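Local atomic coordinates of septation protein imp2 (Schizosaccharomyces pombe, PDB entry 5C1F), a protein that binds membrane phospholipids through its F-BAR domain, links the cytoskeleton to the membrane, is required for normal septation and takes part in disassembly of the medial ring. Residues A[116-121]-A[209-214]; A[24-29]-A[217-222]. One frame throughout, in Å; residues are numbered along the deposited sequence.

Interaction 1: A[116-121]-A[209-214]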
loop_
_atom_site.group_PDB
_atom_site.type_symbol
_atom_site.label_atom_id
_atom_site.label_comp_id
_atom_site.label_asym_id
_atom_site.label_seq_id
_atom_site.Cartn_x
_atom_site.Cartn_y
_atom_site.Cartn_z
ATOM N N LYS A 116 31.470 8.306 -23.050
ATOM C CA LYS A 116 31.824 8.423 -24.462
ATOM C C LYS A 116 32.722 9.631 -24.707
ATOM O O LYS A 116 33.705 9.549 -25.444
ATOM C CB LYS A 116 30.562 8.525 -25.321
ATOM C CG LYS A 116 30.828 8.643 -26.814
ATOM C CD LYS A 116 29.538 8.915 -27.579
ATOM C CE LYS A 116 29.776 8.957 -29.081
ATOM N NZ LYS A 116 30.344 7.675 -29.584
ATOM N N MET A 117 32.379 10.751 -24.080
ATOM C CA MET A 117 33.152 11.976 -24.236
ATOM C C MET A 117 34.518 11.857 -23.573
ATOM O O MET A 117 35.517 12.333 -24.106
ATOM C CB MET A 117 32.384 13.172 -23.662
ATOM C CG MET A 117 31.228 13.632 -24.539
ATOM S SD MET A 117 30.302 15.028 -23.868
ATOM C CE MET A 117 29.440 14.243 -22.505
ATOM N N ILE A 118 34.560 11.208 -22.415
ATOM C CA ILE A 118 35.801 11.093 -21.657
ATOM C C ILE A 118 36.741 10.032 -22.234
ATOM O O ILE A 118 37.925 10.297 -22.442
ATOM C CB ILE A 118 35.515 10.779 -20.178
ATOM C CG1 ILE A 118 34.954 12.024 -19.489
ATOM C CG2 ILE A 118 36.777 10.301 -19.474
ATOM C CD1 ILE A 118 34.714 11.857 -18.012
ATOM N N VAL A 119 36.208 8.842 -22.498
ATOM C CA VAL A 119 36.998 7.742 -23.046
ATOM C C VAL A 119 37.654 8.112 -24.377
ATOM O O VAL A 119 38.831 7.827 -24.595
ATOM C CB VAL A 119 36.133 6.475 -23.237
ATOM C CG1 VAL A 119 36.799 5.497 -24.193
ATOM C CG2 VAL A 119 35.855 5.818 -21.892
ATOM N N SER A 120 36.892 8.759 -25.255
ATOM C CA SER A 120 37.401 9.154 -26.564
ATOM C C SER A 120 38.610 10.074 -26.441
ATOM O O SER A 120 39.670 9.803 -27.006
ATOM C CB SER A 120 36.305 9.845 -27.380
ATOM O OG SER A 120 35.944 11.088 -26.799
ATOM N N GLY A 121 38.448 11.154 -25.683
ATOM C CA GLY A 121 39.478 12.168 -25.559
ATOM C C GLY A 121 40.679 11.795 -24.708
ATOM O O GLY A 121 41.532 12.639 -24.443
ATOM N N ASP A 209 40.339 14.956 -13.039
ATOM C CA ASP A 209 39.461 15.977 -12.479
ATOM C C ASP A 209 38.011 15.704 -12.866
ATOM O O ASP A 209 37.118 15.742 -12.023
ATOM C CB ASP A 209 39.881 17.377 -12.941
ATOM C CG ASP A 209 41.057 17.927 -12.152
ATOM O OD1 ASP A 209 41.225 17.537 -10.976
ATOM O OD2 ASP A 209 41.811 18.755 -12.706
ATOM N N LYS A 210 37.790 15.418 -14.146
ATOM C CA LYS A 210 36.454 15.121 -14.652
ATOM C C LYS A 210 35.906 13.825 -14.066
ATOM O O LYS A 210 34.711 13.719 -13.788
ATOM C CB LYS A 210 36.464 15.038 -16.179
ATOM C CG LYS A 210 36.761 16.358 -16.865
ATOM C CD LYS A 210 36.710 16.223 -18.376
ATOM C CE LYS A 210 37.051 17.537 -19.054
ATOM N NZ LYS A 210 37.186 17.382 -20.528
ATOM N N LEU A 211 36.783 12.842 -13.882
ATOM C CA LEU A 211 36.381 11.563 -13.307
ATOM C C LEU A 211 36.039 11.714 -11.832
ATOM O O LEU A 211 35.163 11.020 -11.317
ATOM C CB LEU A 211 37.479 10.517 -13.496
ATOM C CG LEU A 211 37.630 10.009 -14.932
ATOM C CD1 LEU A 211 38.793 9.041 -15.052
ATOM C CD2 LEU A 211 36.340 9.356 -15.396
ATOM N N GLN A 212 36.727 12.626 -11.152
ATOM C CA GLN A 212 36.428 12.902 -9.752
ATOM C C GLN A 212 35.106 13.649 -9.626
ATOM O O GLN A 212 34.350 13.431 -8.681
ATOM C CB GLN A 212 37.552 13.702 -9.097
ATOM C CG GLN A 212 37.323 13.970 -7.618
ATOM C CD GLN A 212 38.516 14.624 -6.956
ATOM O OE1 GLN A 212 39.607 14.669 -7.524
ATOM N NE2 GLN A 212 38.316 15.136 -5.746
ATOM N N ASP A 213 34.831 14.530 -10.582
ATOM C CA ASP A 213 33.554 15.232 -10.614
ATOM C C ASP A 213 32.415 14.229 -10.706
ATOM O O ASP A 213 31.452 14.303 -9.950
ATOM C CB ASP A 213 33.490 16.212 -11.789
ATOM C CG ASP A 213 34.357 17.436 -11.578
ATOM O OD1 ASP A 213 34.779 17.674 -10.428
ATOM O OD2 ASP A 213 34.609 18.166 -12.561
ATOM N N ILE A 214 32.548 13.278 -11.625
ATOM C CA ILE A 214 31.527 12.257 -11.834
ATOM C C ILE A 214 31.274 11.441 -10.572
ATOM O O ILE A 214 30.125 11.166 -10.225
ATOM C CB ILE A 214 31.917 11.310 -12.987
ATOM C CG1 ILE A 214 31.795 12.036 -14.328
ATOM C CG2 ILE A 214 31.041 10.060 -12.988
ATOM C CD1 ILE A 214 32.174 11.178 -15.522
#
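In the elongated helical bundle of the F-BAR domain, I118 on helix 69-155 meets K210, L211 and I214 on helix 162-252. The two helices run antiparallel, their local axes 158° apart and 11.5 Å from each other at closest approach. That spacing is too wide for the backbones to touch, and the gap is bridged by side chains alone: no hydrogen bond crosses it, and 146 Å² of surface is buried. I118 is the one residue of 116-121 that makes the contact. Its CG1 branch lies anti to the carbonyl carbon (chi1 -73°) and continues extended, which carries CD1 straight out to the partner helix. There the methyl drops among three side chains. L211 sends CD2 across it at a slant, 4.0 Å from I118 CD1, although the first bond of its side chain does not head for the other helix. K210 offers only the base of its side chain, with CB 4.1 Å from I118 CD1; the rest of this exposed lysine runs on extended, beyond the contact. On the same helix as these partners, T207 also touches I118. Behind the contact, L211 packs on L23 and F27 of helix 18-59 and on F8 of helix 8-11, so its side chain joins this helix pair to the rest of the bundle. D209 and D213 form salt bridges with R301 of the second subunit. I214 comes from one turn beyond K210 and meets I118 tip to tip, CD1 to CD1 at 3.6 Å.

Interaction 2: A[24-29]-A[217-222]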
loop_
_atom_site.group_PDB
_atom_site.type_symbol
_atom_site.label_atom_id
_atom_site.label_comp_id
_atom_site.label_asym_id
_atom_site.label_seq_id
_atom_site.Cartn_x
_atom_site.Cartn_y
_atom_site.Cartn_z
ATOM N N LEU A 24 38.849 3.763 -15.684
ATOM C CA LEU A 24 38.040 3.504 -16.869
ATOM C C LEU A 24 37.099 2.332 -16.625
ATOM O O LEU A 24 35.917 2.391 -16.965
ATOM C CB LEU A 24 38.924 3.237 -18.088
ATOM C CG LEU A 24 39.142 4.451 -18.997
ATOM C CD1 LEU A 24 39.796 5.598 -18.234
ATOM C CD2 LEU A 24 39.965 4.073 -20.218
ATOM N N SER A 25 37.630 1.276 -16.019
ATOM C CA SER A 25 36.846 0.081 -15.729
ATOM C C SER A 25 35.787 0.331 -14.656
ATOM O O SER A 25 34.827 -0.429 -14.539
ATOM C CB SER A 25 37.767 -1.060 -15.295
ATOM O OG SER A 25 38.551 -0.678 -14.179
ATOM N N ARG A 26 35.960 1.393 -13.874
ATOM C CA ARG A 26 35.014 1.708 -12.810
ATOM C C ARG A 26 33.646 2.099 -13.372
ATOM O O ARG A 26 32.622 1.918 -12.712
ATOM C CB ARG A 26 35.559 2.828 -11.916
ATOM C CG ARG A 26 34.547 3.329 -10.893
ATOM C CD ARG A 26 35.167 4.167 -9.791
ATOM N NE ARG A 26 34.133 4.733 -8.924
ATOM C CZ ARG A 26 33.492 4.052 -7.978
ATOM N NH1 ARG A 26 33.774 2.774 -7.766
ATOM N NH2 ARG A 26 32.564 4.651 -7.242
ATOM N N PHE A 27 33.634 2.617 -14.596
ATOM C CA PHE A 27 32.389 3.006 -15.255
ATOM C C PHE A 27 31.354 1.885 -15.254
ATOM O O PHE A 27 30.158 2.137 -15.118
ATOM C CB PHE A 27 32.661 3.456 -16.691
ATOM C CG PHE A 27 33.035 4.903 -16.808
ATOM C CD1 PHE A 27 32.070 5.892 -16.688
ATOM C CD2 PHE A 27 34.349 5.281 -17.038
ATOM C CE1 PHE A 27 32.408 7.230 -16.794
ATOM C CE2 PHE A 27 34.693 6.617 -17.144
ATOM C CZ PHE A 27 33.720 7.592 -17.022
ATOM N N SER A 28 31.821 0.649 -15.394
ATOM C CA SER A 28 30.933 -0.509 -15.409
ATOM C C SER A 28 30.421 -0.852 -14.010
ATOM O O SER A 28 29.337 -1.416 -13.861
ATOM C CB SER A 28 31.647 -1.719 -16.015
ATOM O OG SER A 28 32.760 -2.095 -15.226
ATOM N N ASP A 29 31.207 -0.518 -12.989
ATOM C CA ASP A 29 30.807 -0.755 -11.604
ATOM C C ASP A 29 29.742 0.249 -11.184
ATOM O O ASP A 29 28.765 -0.103 -10.522
ATOM C CB ASP A 29 32.013 -0.665 -10.665
ATOM C CG ASP A 29 33.032 -1.755 -10.918
ATOM O OD1 ASP A 29 32.646 -2.820 -11.448
ATOM O OD2 ASP A 29 34.217 -1.548 -10.582
ATOM N N GLU A 217 29.538 13.689 -7.948
ATOM C CA GLU A 217 28.151 13.914 -8.336
ATOM C C GLU A 217 27.326 12.644 -8.171
ATOM O O GLU A 217 26.143 12.701 -7.828
ATOM C CB GLU A 217 28.065 14.403 -9.780
ATOM C CG GLU A 217 28.681 15.766 -10.015
ATOM C CD GLU A 217 28.869 16.062 -11.486
ATOM O OE1 GLU A 217 28.249 15.364 -12.318
ATOM O OE2 GLU A 217 29.645 16.987 -11.812
ATOM N N ARG A 218 27.956 11.501 -8.424
ATOM C CA ARG A 218 27.282 10.211 -8.317
ATOM C C ARG A 218 26.754 9.987 -6.910
ATOM O O ARG A 218 25.625 9.535 -6.724
ATOM C CB ARG A 218 28.229 9.074 -8.699
ATOM C CG ARG A 218 27.590 7.700 -8.675
ATOM C CD ARG A 218 28.630 6.601 -8.826
ATOM N NE ARG A 218 29.434 6.437 -7.618
ATOM C CZ ARG A 218 29.117 5.619 -6.617
ATOM N NH1 ARG A 218 28.011 4.888 -6.678
ATOM N NH2 ARG A 218 29.905 5.532 -5.555
ATOM N N ARG A 219 27.577 10.316 -5.921
ATOM C CA ARG A 219 27.217 10.090 -4.530
ATOM C C ARG A 219 26.161 11.084 -4.060
ATOM O O ARG A 219 25.271 10.729 -3.287
ATOM C CB ARG A 219 28.463 10.156 -3.645
ATOM C CG ARG A 219 29.464 9.054 -3.966
ATOM C CD ARG A 219 30.602 8.984 -2.965
ATOM N NE ARG A 219 31.491 7.865 -3.264
ATOM C CZ ARG A 219 31.456 6.689 -2.646
ATOM N NH1 ARG A 219 30.583 6.474 -1.670
ATOM N NH2 ARG A 219 32.302 5.731 -2.996
ATOM N N HIS A 220 26.255 12.324 -4.530
ATOM C CA HIS A 220 25.218 13.309 -4.242
ATOM C C HIS A 220 23.904 12.882 -4.884
ATOM O O HIS A 220 22.837 13.020 -4.285
ATOM C CB HIS A 220 25.622 14.697 -4.739
ATOM C CG HIS A 220 26.592 15.403 -3.843
ATOM N ND1 HIS A 220 26.250 15.857 -2.589
ATOM C CD2 HIS A 220 27.891 15.744 -4.027
ATOM C CE1 HIS A 220 27.298 16.443 -2.033
ATOM N NE2 HIS A 220 28.305 16.387 -2.885
ATOM N N PHE A 221 23.992 12.358 -6.102
ATOM C CA PHE A 221 22.809 11.899 -6.819
ATOM C C PHE A 221 22.089 10.790 -6.054
ATOM O O PHE A 221 20.882 10.866 -5.826
ATOM C CB PHE A 221 23.182 11.410 -8.221
ATOM C CG PHE A 221 22.117 10.571 -8.866
ATOM C CD1 PHE A 221 20.979 11.158 -9.396
ATOM C CD2 PHE A 221 22.248 9.192 -8.933
ATOM C CE1 PHE A 221 19.991 10.383 -9.985
ATOM C CE2 PHE A 221 21.264 8.412 -9.518
ATOM C CZ PHE A 221 20.135 9.008 -10.043
ATOM N N LEU A 222 22.836 9.765 -5.657
ATOM C CA LEU A 222 22.253 8.618 -4.968
ATOM C C LEU A 222 21.614 9.011 -3.637
ATOM O O LEU A 222 20.551 8.501 -3.284
ATOM C CB LEU A 222 23.312 7.532 -4.753
ATOM C CG LEU A 222 23.721 6.798 -6.033
ATOM C CD1 LEU A 222 24.783 5.740 -5.765
ATOM C CD2 LEU A 222 22.502 6.178 -6.698
#
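R26 of helix 18-59 reaches across to R218 and R219 of helix 162-252, a buried meeting of three arginines at the dimer interface of the F-BAR domain. The contact buries just 71 Å², and its close part lies at the guanidinium ends. R26 has its CG anti to the backbone N (chi1 173°) and stays extended as far as NE, spanning the space between the helices. R218 starts out in the same way but bends at chi3 (73°), which swings its guanidinium across the end of R26. The two groups stand nearly perpendicular, their planes 83° apart. R218 NH2 lies at the edge of the R26 group, 3.3 Å from R26 NH2; both are donors, and no hydrogen bond joins them. R219 stands farther off, its NH2 4.4 Å from R26 NH2, while R218 NH2 sits over one face of the R219 guanidinium, 3.4 Å above its plane and displaced toward the rim. All three gather round one carboxylate: E215, one turn before R219, forms salt bridges with R26, R218 and R219. The outer side of helix 18-59 is looser. There S25 and S28 are exposed and turn to their own helix, S28 OG donating to S25 O over 2.7 Å, nearly in line with the carbonyl bond. E217 is likewise exposed on the partner helix. The arginines therefore adjoin not by mutual attraction but through the shared carboxylate of E215, which probably offsets much of their charge; E215 links helix 18-59 to helix 162-252, and R218 and R219 carry the link on to E67 and D259, respectively, of the second subunit.

In the fold
Interactions 1 and 2 are neighbours on helix 162-252, their centres 11 Å apart, and bring helices 69-155 and 18-59 respectively against it. Along the chain, interaction 1 is nested within the loop closed by interaction 2. F27, next to R26 in 24-29, packs its ring on the aliphatic side chains of interaction 1: its CZ lies 3.6 Å from L211 CD2, and its CE1 4.2 Å from I214 CD1. The characters differ: 116-121/209-214 is apolar and partly buried, whereas 24-29/217-222 is a buried, charged cluster. The second subunit reaches both: R301 at D209 and D213 beside interaction 1, E67 and D259 at the arginines of interaction 2.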